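Local coordinates for elongation factor G (Thermus thermophilus, PDB 2DY1), which binds GTP with a magnesium ion and probably acts as a translation elongation factor with GTPase activity, at residues Thr52-Leu57 / Ala436-Gln441; Asn382-Leu387 / Leu424-Gly429; Ala386-Gly391 / Glu448-Lys453. All blocks are in the same frame, centred on the assembly; numbering follows the deposited sequence.

Contact 1 of 3, residues Thr52-Leu57 / Ala436-Gln441; sequences TPEAKL and AKERLQ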
# COMPACT_ATOMS: atom_id res chain seq x y z
N THR A 52 0.21 -14.56 12.56
CA THR A 52 -1.22 -14.23 12.64
C THR A 52 -2.01 -15.26 11.85
O THR A 52 -1.47 -15.95 10.98
CB THR A 52 -1.55 -12.85 12.04
OG1 THR A 52 -1.25 -12.86 10.63
CG2 THR A 52 -0.76 -11.75 12.75
N PRO A 53 -3.30 -15.42 12.16
CA PRO A 53 -4.11 -16.40 11.44
C PRO A 53 -4.13 -16.16 9.93
O PRO A 53 -4.15 -17.10 9.13
CB PRO A 53 -5.51 -16.21 12.04
CG PRO A 53 -5.22 -15.78 13.43
CD PRO A 53 -4.07 -14.78 13.24
N GLU A 54 -4.11 -14.89 9.54
CA GLU A 54 -4.17 -14.54 8.14
C GLU A 54 -2.89 -14.95 7.42
O GLU A 54 -2.94 -15.49 6.32
CB GLU A 54 -4.40 -13.03 7.99
CG GLU A 54 -5.75 -12.52 8.61
CD GLU A 54 -5.82 -12.61 10.13
OE1 GLU A 54 -4.82 -12.32 10.83
OE2 GLU A 54 -6.91 -12.99 10.66
N ALA A 55 -1.75 -14.69 8.05
CA ALA A 55 -0.47 -15.07 7.44
C ALA A 55 -0.35 -16.57 7.24
O ALA A 55 0.14 -17.02 6.20
CB ALA A 55 0.71 -14.58 8.32
N LYS A 56 -0.79 -17.34 8.22
CA LYS A 56 -0.70 -18.78 8.13
C LYS A 56 -1.72 -19.35 7.15
O LYS A 56 -1.36 -20.16 6.30
CB LYS A 56 -0.84 -19.39 9.52
CG LYS A 56 0.31 -18.96 10.46
CD LYS A 56 -0.02 -19.20 11.93
CE LYS A 56 -0.02 -20.66 12.29
NZ LYS A 56 -0.29 -20.83 13.74
N LEU A 57 -2.97 -18.89 7.22
CA LEU A 57 -3.99 -19.40 6.31
C LEU A 57 -3.61 -19.18 4.85
O LEU A 57 -3.73 -20.09 4.01
CB LEU A 57 -5.34 -18.72 6.60
CG LEU A 57 -6.47 -19.19 5.69
CD1 LEU A 57 -6.75 -20.67 5.97
CD2 LEU A 57 -7.70 -18.33 5.93
N ALA A 436 -8.57 -8.59 5.89
CA ALA A 436 -9.22 -7.64 6.82
C ALA A 436 -10.48 -8.30 7.39
O ALA A 436 -10.79 -8.16 8.57
CB ALA A 436 -9.60 -6.34 6.09
N LYS A 437 -11.23 -9.00 6.54
CA LYS A 437 -12.43 -9.69 7.01
C LYS A 437 -12.04 -10.71 8.07
O LYS A 437 -12.71 -10.85 9.10
CB LYS A 437 -13.11 -10.39 5.82
CG LYS A 437 -14.32 -11.21 6.22
CD LYS A 437 -15.02 -11.77 4.98
CE LYS A 437 -16.24 -12.59 5.43
NZ LYS A 437 -16.80 -13.36 4.28
N GLU A 438 -10.96 -11.44 7.79
CA GLU A 438 -10.46 -12.43 8.73
C GLU A 438 -9.99 -11.80 10.02
O GLU A 438 -10.20 -12.36 11.09
CB GLU A 438 -9.29 -13.21 8.09
CG GLU A 438 -9.76 -14.07 6.92
CD GLU A 438 -8.63 -14.55 6.02
OE1 GLU A 438 -7.48 -14.66 6.49
OE2 GLU A 438 -8.90 -14.85 4.84
N ARG A 439 -9.35 -10.63 9.92
CA ARG A 439 -8.87 -9.99 11.13
C ARG A 439 -10.03 -9.55 12.02
O ARG A 439 -9.93 -9.69 13.25
CB ARG A 439 -7.94 -8.81 10.78
CG ARG A 439 -7.16 -8.31 11.99
CD ARG A 439 -6.31 -9.41 12.58
NE ARG A 439 -5.23 -8.88 13.43
CZ ARG A 439 -4.46 -9.64 14.19
NH1 ARG A 439 -4.65 -10.97 14.22
NH2 ARG A 439 -3.47 -9.10 14.90
N LEU A 440 -11.11 -9.04 11.42
CA LEU A 440 -12.29 -8.63 12.18
C LEU A 440 -12.82 -9.89 12.90
O LEU A 440 -13.25 -9.82 14.06
CB LEU A 440 -13.33 -8.03 11.23
CG LEU A 440 -12.90 -6.65 10.71
CD1 LEU A 440 -13.81 -6.16 9.58
CD2 LEU A 440 -12.94 -5.65 11.88
N GLN A 441 -12.77 -11.03 12.21
CA GLN A 441 -13.21 -12.30 12.83
C GLN A 441 -12.32 -12.64 14.04
O GLN A 441 -12.80 -13.16 15.05
CB GLN A 441 -13.15 -13.41 11.76
CG GLN A 441 -13.27 -14.85 12.27
CD GLN A 441 -13.04 -15.86 11.13
OE1 GLN A 441 -12.04 -15.78 10.38
NE2 GLN A 441 -13.96 -16.79 10.99
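Glu54 and Glu438 mark the closest backbone approach here, their CA atoms 6.7 Å apart. The short helix 53-57 and the segment 436-441 of helix 430-442 run at 130° to each other, and their axes come no nearer than 10.0 Å. Side chains span the gap, and one of them, Glu54, reaches the backbone opposite.

Glu54 contributes the largest share. Its chain bends at chi2 (68°), which turns CD toward the backbone of the other helix. The Glu54 and Glu438 side chains run antiparallel past one another. The CG of Glu54 lies 3.5 Å from OE1 of Glu438, while OE2 of Glu54 sits beside the carbonyl carbon of Glu438. The two carboxylates are like charges, with Glu54 OE2 and Glu438 OE1 4.5 Å apart. Asp442 adds a second negative charge near Glu54 OE2. The hydrogen bond between His58 and Glu438 OE2 and the nearby Arg439 may offset part of the repulsion.

The contact joins the GTP-binding domain to domain III. The Thr52 side chain lies near the nucleotide site without touching it, about 11 Å from both the magnesium ion and GTP. Thr52 N-caps helix 53-57, its OG1 accepting from Ala55 N.

The Arg439 side chain crosses that of Glu54 at about a right angle. Its NH1 forms a long salt bridge of 3.7 Å to Glu54 OE1. The oxygen lies well out of the guanidinium plane, so the attraction is one of charge alone. The N-H groups serve other acids: Asp294, Glu408 and Asp442 all form salt bridges with this guanidinium. Pro53 CD lies 4.0 Å from Arg439 NH1, and Thr52 CG2 approaches the same nitrogen. At the other end of the contact, Leu57 CD2 rests 3.7 Å from Glu438 OE1.

Contact 2 of 3, residues Asn382-Leu387 / Leu424-Gly429; sequences NVPVAL and LLWGHG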
# COMPACT_ATOMS: atom_id res chain seq x y z
N ASN A 382 -7.80 1.40 -3.51
CA ASN A 382 -8.73 1.65 -4.60
C ASN A 382 -9.78 0.59 -4.84
O ASN A 382 -10.50 0.68 -5.83
CB ASN A 382 -7.93 1.84 -5.88
CG ASN A 382 -7.20 0.57 -6.29
OD1 ASN A 382 -6.56 -0.09 -5.46
ND2 ASN A 382 -7.30 0.22 -7.57
N VAL A 383 -9.86 -0.40 -3.96
CA VAL A 383 -10.84 -1.49 -4.11
C VAL A 383 -11.87 -1.36 -3.02
O VAL A 383 -11.59 -1.60 -1.84
CB VAL A 383 -10.18 -2.87 -4.01
CG1 VAL A 383 -11.24 -3.95 -4.20
CG2 VAL A 383 -9.09 -3.00 -5.07
N PRO A 384 -13.11 -1.00 -3.39
CA PRO A 384 -14.14 -0.83 -2.38
C PRO A 384 -15.13 -1.97 -2.23
O PRO A 384 -15.48 -2.63 -3.21
CB PRO A 384 -14.86 0.41 -2.86
CG PRO A 384 -14.92 0.15 -4.35
CD PRO A 384 -13.56 -0.47 -4.69
N VAL A 385 -15.55 -2.19 -1.00
CA VAL A 385 -16.61 -3.15 -0.71
C VAL A 385 -17.51 -2.49 0.33
O VAL A 385 -17.06 -1.65 1.11
CB VAL A 385 -16.10 -4.52 -0.13
CG1 VAL A 385 -15.31 -5.29 -1.18
CG2 VAL A 385 -15.27 -4.30 1.12
N ALA A 386 -18.81 -2.81 0.32
CA ALA A 386 -19.69 -2.27 1.34
C ALA A 386 -19.67 -3.31 2.46
O ALA A 386 -19.71 -4.51 2.20
CB ALA A 386 -21.11 -2.11 0.79
N LEU A 387 -19.57 -2.84 3.71
CA LEU A 387 -19.49 -3.70 4.89
C LEU A 387 -20.82 -3.88 5.60
O LEU A 387 -21.55 -2.91 5.78
CB LEU A 387 -18.54 -3.10 5.94
CG LEU A 387 -17.03 -3.01 5.83
CD1 LEU A 387 -16.47 -2.90 7.26
CD2 LEU A 387 -16.48 -4.22 5.16
N LEU A 424 -18.32 1.95 3.54
CA LEU A 424 -17.38 1.31 2.63
C LEU A 424 -16.03 1.10 3.24
O LEU A 424 -15.55 1.92 4.01
CB LEU A 424 -17.21 2.15 1.37
CG LEU A 424 -18.45 2.50 0.54
CD1 LEU A 424 -18.01 3.28 -0.68
CD2 LEU A 424 -19.19 1.21 0.13
N LEU A 425 -15.42 -0.03 2.89
CA LEU A 425 -14.06 -0.35 3.30
C LEU A 425 -13.27 -0.40 2.00
O LEU A 425 -13.65 -1.09 1.05
CB LEU A 425 -13.98 -1.70 4.00
CG LEU A 425 -12.56 -2.06 4.50
CD1 LEU A 425 -12.12 -1.09 5.60
CD2 LEU A 425 -12.57 -3.48 5.05
N TRP A 426 -12.20 0.37 1.92
CA TRP A 426 -11.35 0.40 0.74
C TRP A 426 -10.03 -0.28 1.04
O TRP A 426 -9.40 0.03 2.05
CB TRP A 426 -11.04 1.82 0.34
CG TRP A 426 -12.19 2.61 -0.14
CD1 TRP A 426 -13.10 3.29 0.61
CD2 TRP A 426 -12.50 2.88 -1.50
NE1 TRP A 426 -13.95 3.99 -0.21
CE2 TRP A 426 -13.61 3.75 -1.51
CE3 TRP A 426 -11.95 2.47 -2.72
CZ2 TRP A 426 -14.17 4.23 -2.70
CZ3 TRP A 426 -12.51 2.94 -3.90
CH2 TRP A 426 -13.61 3.82 -3.88
N GLY A 427 -9.62 -1.18 0.15
CA GLY A 427 -8.37 -1.89 0.34
C GLY A 427 -7.52 -1.90 -0.92
O GLY A 427 -7.89 -1.29 -1.93
N HIS A 428 -6.41 -2.63 -0.87
CA HIS A 428 -5.48 -2.67 -1.99
C HIS A 428 -5.57 -3.88 -2.88
O HIS A 428 -4.73 -4.05 -3.78
CB HIS A 428 -4.05 -2.49 -1.46
CG HIS A 428 -3.77 -1.09 -1.01
ND1 HIS A 428 -3.97 -0.65 0.29
CD2 HIS A 428 -3.34 -0.02 -1.71
CE1 HIS A 428 -3.68 0.64 0.36
NE2 HIS A 428 -3.29 1.04 -0.84
N GLY A 429 -6.57 -4.72 -2.66
CA GLY A 429 -6.71 -5.90 -3.49
C GLY A 429 -7.67 -6.87 -2.85
O GLY A 429 -8.09 -6.69 -1.70
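Pro384 and Trp426 face each other as a non-hydrogen-bonded pair of two antiparallel strands, 383-389 and 423-427. Trp426 CB starts near the carbonyl oxygen of Val383. The first torsion sets CG anti to the carbonyl carbon (chi1 -67°), and the indole then swings back across the neighbouring strand. CD2 meets Pro384 CB. Further out, CE3 has Pro384 CB above it and the carbonyl carbon of Asn382 at its edge, in the ring plane. CZ3 reaches Asn382 O and the proline ring, and CH2 ends against Pro384 CB and CG. The result is a CH-pi contact: Pro384 CB stands 3.4 Å from the centroid of the six-membered ring, only 7° off its normal. On the pyrrole side, NE1 is hydrogen-bonded to Glu415. Lys413 makes a cation-pi contact with the indole.

Ala386 CB touches Leu424 CD2 on the same face. Val383, Val385 and Leu425 point to the other face, where Leu433 of helix 430-442 covers them. Leu387 CD2 packs 3.7 Å from Leu425 CB.

Val385 and Leu425 exchange two backbone hydrogen bonds. Val383 and Gly427 do the same, with Gly427 N to Val383 O at 2.8 Å. Asn382 and Val383 both face Gly427 in a classic beta bulge, where Gly427 O takes a good bond from Val383 N and a weak one from Asn382 N.

Proline has no N-H, but residue 384 is in a non-hydrogen-bonded pair with Trp426. The pairing with strand 423-427 therefore loses no bond there, and the ring supplies C-H groups to the indole instead.

Contact 3 of 3, residues Ala386-Gly391 / Glu448-Lys453; sequences ALHPKG and EFSVPK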
# COMPACT_ATOMS: atom_id res chain seq x y z
N ALA A 386 -18.81 -2.81 0.32
CA ALA A 386 -19.69 -2.27 1.34
C ALA A 386 -19.67 -3.31 2.46
O ALA A 386 -19.71 -4.51 2.20
CB ALA A 386 -21.11 -2.11 0.79
N LEU A 387 -19.57 -2.84 3.71
CA LEU A 387 -19.49 -3.70 4.89
C LEU A 387 -20.82 -3.88 5.60
O LEU A 387 -21.55 -2.91 5.78
CB LEU A 387 -18.54 -3.10 5.94
CG LEU A 387 -17.03 -3.01 5.83
CD1 LEU A 387 -16.47 -2.90 7.26
CD2 LEU A 387 -16.48 -4.22 5.16
N HIS A 388 -21.10 -5.10 6.03
CA HIS A 388 -22.34 -5.39 6.75
C HIS A 388 -22.09 -6.32 7.94
O HIS A 388 -21.47 -7.37 7.78
CB HIS A 388 -23.32 -6.11 5.82
CG HIS A 388 -23.45 -5.49 4.46
ND1 HIS A 388 -24.38 -4.52 4.17
CD2 HIS A 388 -22.75 -5.70 3.32
CE1 HIS A 388 -24.25 -4.15 2.91
NE2 HIS A 388 -23.27 -4.86 2.37
N PRO A 389 -22.52 -5.94 9.15
CA PRO A 389 -22.29 -6.88 10.24
C PRO A 389 -23.24 -8.05 9.99
O PRO A 389 -24.36 -7.85 9.49
CB PRO A 389 -22.69 -6.09 11.48
CG PRO A 389 -23.73 -5.11 10.94
CD PRO A 389 -23.11 -4.68 9.63
N LYS A 390 -22.82 -9.26 10.33
CA LYS A 390 -23.65 -10.45 10.08
C LYS A 390 -24.94 -10.44 10.89
O LYS A 390 -26.03 -10.70 10.34
CB LYS A 390 -22.83 -11.71 10.37
CG LYS A 390 -23.60 -13.02 10.18
CD LYS A 390 -22.65 -14.22 10.26
CE LYS A 390 -23.41 -15.55 10.44
NZ LYS A 390 -22.47 -16.71 10.42
N GLY A 391 -24.82 -10.14 12.18
CA GLY A 391 -25.99 -10.10 13.03
C GLY A 391 -25.85 -9.09 14.15
O GLY A 391 -24.92 -8.29 14.21
N GLU A 448 -19.71 -9.11 6.53
CA GLU A 448 -19.83 -9.59 5.16
C GLU A 448 -19.59 -8.42 4.23
O GLU A 448 -19.96 -7.29 4.56
CB GLU A 448 -21.24 -10.14 4.89
CG GLU A 448 -21.79 -11.05 5.99
CD GLU A 448 -20.82 -12.14 6.35
OE1 GLU A 448 -20.17 -12.67 5.44
OE2 GLU A 448 -20.72 -12.46 7.56
N PHE A 449 -19.00 -8.70 3.07
CA PHE A 449 -18.76 -7.68 2.05
C PHE A 449 -19.77 -7.84 0.91
O PHE A 449 -20.16 -8.96 0.56
CB PHE A 449 -17.37 -7.85 1.41
CG PHE A 449 -16.23 -7.73 2.37
CD1 PHE A 449 -16.34 -7.01 3.55
CD2 PHE A 449 -14.99 -8.28 2.04
CE1 PHE A 449 -15.24 -6.82 4.37
CE2 PHE A 449 -13.88 -8.09 2.86
CZ PHE A 449 -14.00 -7.36 4.02
N SER A 450 -20.18 -6.72 0.32
CA SER A 450 -21.04 -6.76 -0.86
C SER A 450 -20.49 -5.76 -1.88
O SER A 450 -19.65 -4.91 -1.56
CB SER A 450 -22.49 -6.41 -0.51
OG SER A 450 -22.62 -5.06 -0.10
N VAL A 451 -20.93 -5.87 -3.13
CA VAL A 451 -20.50 -4.93 -4.15
C VAL A 451 -21.21 -3.62 -3.81
O VAL A 451 -22.42 -3.61 -3.59
CB VAL A 451 -20.93 -5.38 -5.55
CG1 VAL A 451 -20.52 -4.35 -6.59
CG2 VAL A 451 -20.31 -6.74 -5.89
N PRO A 452 -20.47 -2.50 -3.77
CA PRO A 452 -21.11 -1.22 -3.45
C PRO A 452 -22.21 -0.85 -4.43
O PRO A 452 -22.13 -1.18 -5.62
CB PRO A 452 -19.96 -0.21 -3.54
CG PRO A 452 -18.73 -1.05 -3.19
CD PRO A 452 -19.01 -2.35 -3.93
N LYS A 453 -23.21 -0.15 -3.93
CA LYS A 453 -24.31 0.34 -4.76
C LYS A 453 -23.75 1.45 -5.65
O LYS A 453 -22.88 2.21 -5.22
CB LYS A 453 -25.42 0.89 -3.88
CG LYS A 453 -26.13 -0.17 -3.08
CD LYS A 453 -27.16 0.46 -2.18
CE LYS A 453 -27.92 -0.59 -1.39
NZ LYS A 453 -28.92 0.06 -0.49
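His388 NE2 donates to Ser450 OG at 2.6 Å, a short and nearly straight bond (165°) with the oxygen close to the imidazole plane. This is the tight part of the contact. Ser450 OG stands between its own backbone N and carbonyl carbon (chi1 67°), and there it also meets Ala386 CB at 3.4 Å. Along the strands the backbones are bonded twice at each of two pairs, Ala386 with Ser450 and His388 with Glu448. Glu448 N to His388 O is 2.8 Å. Pro452 CG touches Ala386 N at 3.9 Å. Leu387 and Phe449 both lie on the other face; their modelled closeness is doubtful.

The looser part is the Glu448-Lys390 end of the His388 face, open to solvent at Lys390. Glu448 OE2 lies 3.6 Å from Lys390 CB, but Lys390 NZ is 5.4 Å from that oxygen. The amine instead forms a salt bridge with Glu446. Glu448 OE1 has a long, weak ion pair with Lys437.

Helices 392-408 and 430-442 pack on the Leu387 and Phe449 face of a four-stranded antiparallel sheet in order 2-3-1-4, with 447-450 outermost: the ferredoxin-like alpha+beta fold of elongation factor G domain III.

Contacts 2 and 3 lie in one four-stranded antiparallel sheet of domain III, their centres about 10 Å apart. They share strand 383-389, which has strand 423-427 on one side and strand 447-450 on the other. Centre to centre, contact 1 lies about 16 Å from contact 2 and about 18 Å from contact 3. It uses helix 430-442, which follows strand 423-427 in the chain and precedes strand 447-450. Lys437 of this helix packs on Phe449, and Ala436 on Leu425. Along the chain, contact 2 is nested within the loop closed by contact 1, while contacts 1 and 3 cross. The same helix thus covers the sheet and meets the GTP-binding domain, joining the two domains physically.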